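Local coordinates for pyridoxamine 5'-phosphate oxidase-related, FMN-binding protein (Paracoccus denitrificans, PDB 6VNA), which is probably a noncanonical heme oxygenase that degrades c-type heme, built on the FMN-binding fold of the pyridoxamine 5'-phosphate oxidase family, at residues 44-49 against 131-136. Sequence-based numbering, arbitrary orientation.
Sequences IALQTD and WRIEPV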
loop_
_atom_site.group_PDB
_atom_site.type_symbol
_atom_site.label_atom_id
_atom_site.label_comp_id
_atom_site.label_asym_id
_atom_site.label_seq_id
_atom_site.Cartn_x
_atom_site.Cartn_y
_atom_site.Cartn_z
ATOM N N ILE A 44 0.502 -6.014 4.830
ATOM C CA ILE A 44 1.138 -7.362 4.800
ATOM C C ILE A 44 2.470 -7.387 5.560
ATOM O O ILE A 44 3.156 -6.360 5.638
ATOM C CB ILE A 44 1.372 -7.805 3.345
ATOM C CG1 ILE A 44 2.304 -6.847 2.599
ATOM C CG2 ILE A 44 0.047 -7.990 2.627
ATOM C CD1 ILE A 44 3.109 -7.505 1.503
ATOM N N ALA A 45 2.842 -8.563 6.040
ATOM C CA ALA A 45 4.217 -8.868 6.487
ATOM C C ALA A 45 5.075 -8.928 5.227
ATOM O O ALA A 45 4.659 -9.570 4.251
ATOM C CB ALA A 45 4.261 -10.149 7.282
ATOM N N LEU A 46 6.149 -8.162 5.208
ATOM C CA LEU A 46 7.067 -8.076 4.054
ATOM C C LEU A 46 8.499 -7.876 4.547
ATOM O O LEU A 46 8.744 -6.935 5.315
ATOM C CB LEU A 46 6.690 -6.904 3.152
ATOM C CG LEU A 46 7.617 -6.774 1.943
ATOM C CD1 LEU A 46 7.071 -7.579 0.765
ATOM C CD2 LEU A 46 7.829 -5.328 1.571
ATOM N N GLN A 47 9.397 -8.726 4.070
ATOM C CA GLN A 47 10.864 -8.620 4.233
ATOM C C GLN A 47 11.487 -8.739 2.840
ATOM O O GLN A 47 10.730 -8.699 1.862
ATOM C CB GLN A 47 11.316 -9.717 5.191
ATOM C CG GLN A 47 10.634 -9.645 6.546
ATOM C CD GLN A 47 11.150 -10.711 7.483
ATOM O OE1 GLN A 47 12.234 -11.258 7.298
ATOM N NE2 GLN A 47 10.348 -11.060 8.468
ATOM N N THR A 48 12.811 -8.838 2.757
ATOM C CA THR A 48 13.565 -9.215 1.533
ATOM C C THR A 48 14.020 -10.665 1.693
ATOM O O THR A 48 14.059 -11.091 2.829
ATOM C CB THR A 48 14.751 -8.267 1.360
ATOM O OG1 THR A 48 15.534 -8.414 2.547
ATOM C CG2 THR A 48 14.329 -6.830 1.180
ATOM N N ASP A 49 14.369 -11.398 0.630
ATOM C CA ASP A 49 15.217 -12.618 0.807
ATOM C C ASP A 49 16.654 -12.270 0.393
ATOM O O ASP A 49 16.934 -11.059 0.188
ATOM C CB ASP A 49 14.621 -13.911 0.216
ATOM C CG ASP A 49 14.137 -13.895 -1.219
ATOM O OD1 ASP A 49 14.393 -12.890 -1.922
ATOM O OD2 ASP A 49 13.509 -14.903 -1.620
ATOM N N TRP A 131 5.481 -15.130 -1.369
ATOM C CA TRP A 131 5.506 -14.522 -2.727
ATOM C C TRP A 131 6.710 -13.579 -2.863
ATOM O O TRP A 131 6.816 -12.653 -2.031
ATOM C CB TRP A 131 4.233 -13.710 -2.955
ATOM C CG TRP A 131 2.963 -14.495 -2.977
ATOM C CD1 TRP A 131 2.248 -14.988 -1.924
ATOM C CD2 TRP A 131 2.207 -14.800 -4.154
ATOM N NE1 TRP A 131 1.112 -15.615 -2.374
ATOM C CE2 TRP A 131 1.062 -15.515 -3.737
ATOM C CE3 TRP A 131 2.411 -14.550 -5.516
ATOM C CZ2 TRP A 131 0.114 -15.979 -4.642
ATOM C CZ3 TRP A 131 1.475 -15.017 -6.412
ATOM C CH2 TRP A 131 0.343 -15.712 -5.976
ATOM N N ARG A 132 7.538 -13.756 -3.897
ATOM C CA ARG A 132 8.550 -12.758 -4.313
ATOM C C ARG A 132 7.841 -11.699 -5.149
ATOM O O ARG A 132 7.091 -12.076 -6.050
ATOM C CB ARG A 132 9.670 -13.399 -5.136
ATOM C CG ARG A 132 10.586 -14.300 -4.325
ATOM C CD ARG A 132 11.478 -15.144 -5.217
ATOM N NE ARG A 132 12.249 -14.345 -6.158
ATOM C CZ ARG A 132 13.450 -13.826 -5.923
ATOM N NH1 ARG A 132 14.042 -13.989 -4.751
ATOM N NH2 ARG A 132 14.050 -13.122 -6.864
ATOM N N ILE A 133 8.060 -10.422 -4.861
ATOM C CA ILE A 133 7.498 -9.319 -5.687
ATOM C C ILE A 133 8.674 -8.696 -6.419
ATOM O O ILE A 133 9.393 -7.887 -5.805
ATOM C CB ILE A 133 6.674 -8.337 -4.833
ATOM C CG1 ILE A 133 5.511 -9.076 -4.173
ATOM C CG2 ILE A 133 6.168 -7.177 -5.675
ATOM C CD1 ILE A 133 4.915 -8.364 -3.017
ATOM N N GLU A 134 8.884 -9.137 -7.662
ATOM C CA GLU A 134 10.057 -8.778 -8.490
ATOM C C GLU A 134 9.840 -7.372 -9.019
ATOM O O GLU A 134 8.850 -7.108 -9.686
ATOM C CB GLU A 134 10.255 -9.781 -9.619
ATOM C CG GLU A 134 10.613 -11.170 -9.126
ATOM C CD GLU A 134 10.570 -12.246 -10.202
ATOM O OE1 GLU A 134 10.178 -11.916 -11.341
ATOM O OE2 GLU A 134 10.922 -13.411 -9.893
ATOM N N PRO A 135 10.722 -6.413 -8.681
ATOM C CA PRO A 135 10.519 -5.033 -9.093
ATOM C C PRO A 135 10.796 -4.805 -10.578
ATOM O O PRO A 135 11.733 -5.356 -11.101
ATOM C CB PRO A 135 11.490 -4.223 -8.212
ATOM C CG PRO A 135 12.547 -5.222 -7.785
ATOM C CD PRO A 135 11.861 -6.571 -7.761
ATOM N N VAL A 136 9.956 -3.966 -11.170
ATOM C CA VAL A 136 10.115 -3.353 -12.512
ATOM C C VAL A 136 10.607 -1.914 -12.322
ATOM O O VAL A 136 11.617 -1.564 -12.955
ATOM C CB VAL A 136 8.774 -3.405 -13.278
ATOM C CG1 VAL A 136 8.821 -2.636 -14.581
ATOM C CG2 VAL A 136 8.320 -4.833 -13.515
#
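Two strands of the curled antiparallel sheet of the FMN-binding fold, 39-48 and 128-135, meet here through side chains, L46 on I133 and D49 on R132. Strand 54-59 lies between them and pairs with both. The apolar part is slight. L46 CD1 comes within 4.4 Å of I133 CD1, and L76 of strand 73-79 touches both side chains. The polar part is a salt bridge just past the end of strand 39-48. NH1 of R132 lies 3.1 Å from OD1 of D49. It also makes a weak hydrogen bond to OD2 of D49, bent to 144°. OD2 sits in plane at the guanidinium edge, and the carboxylate and guanidinium planes are 35° apart. A bend at chi3 (55°) turns the R132 guanidinium aside to reach D49. D49 has a second, stronger partner, R108, at OD2. R132 NH2 pairs with D51. D49, D51, R108 and R132 thus form a small charge network. Replacing D49 by an alanine would probably leave R132 held by D51 alone among these acids and deprive R108 of this carboxylate. R132, shared by D49 and D51, probably eases the repulsion between them, and R108 adds further positive charge at D49, which would favour its ionised form.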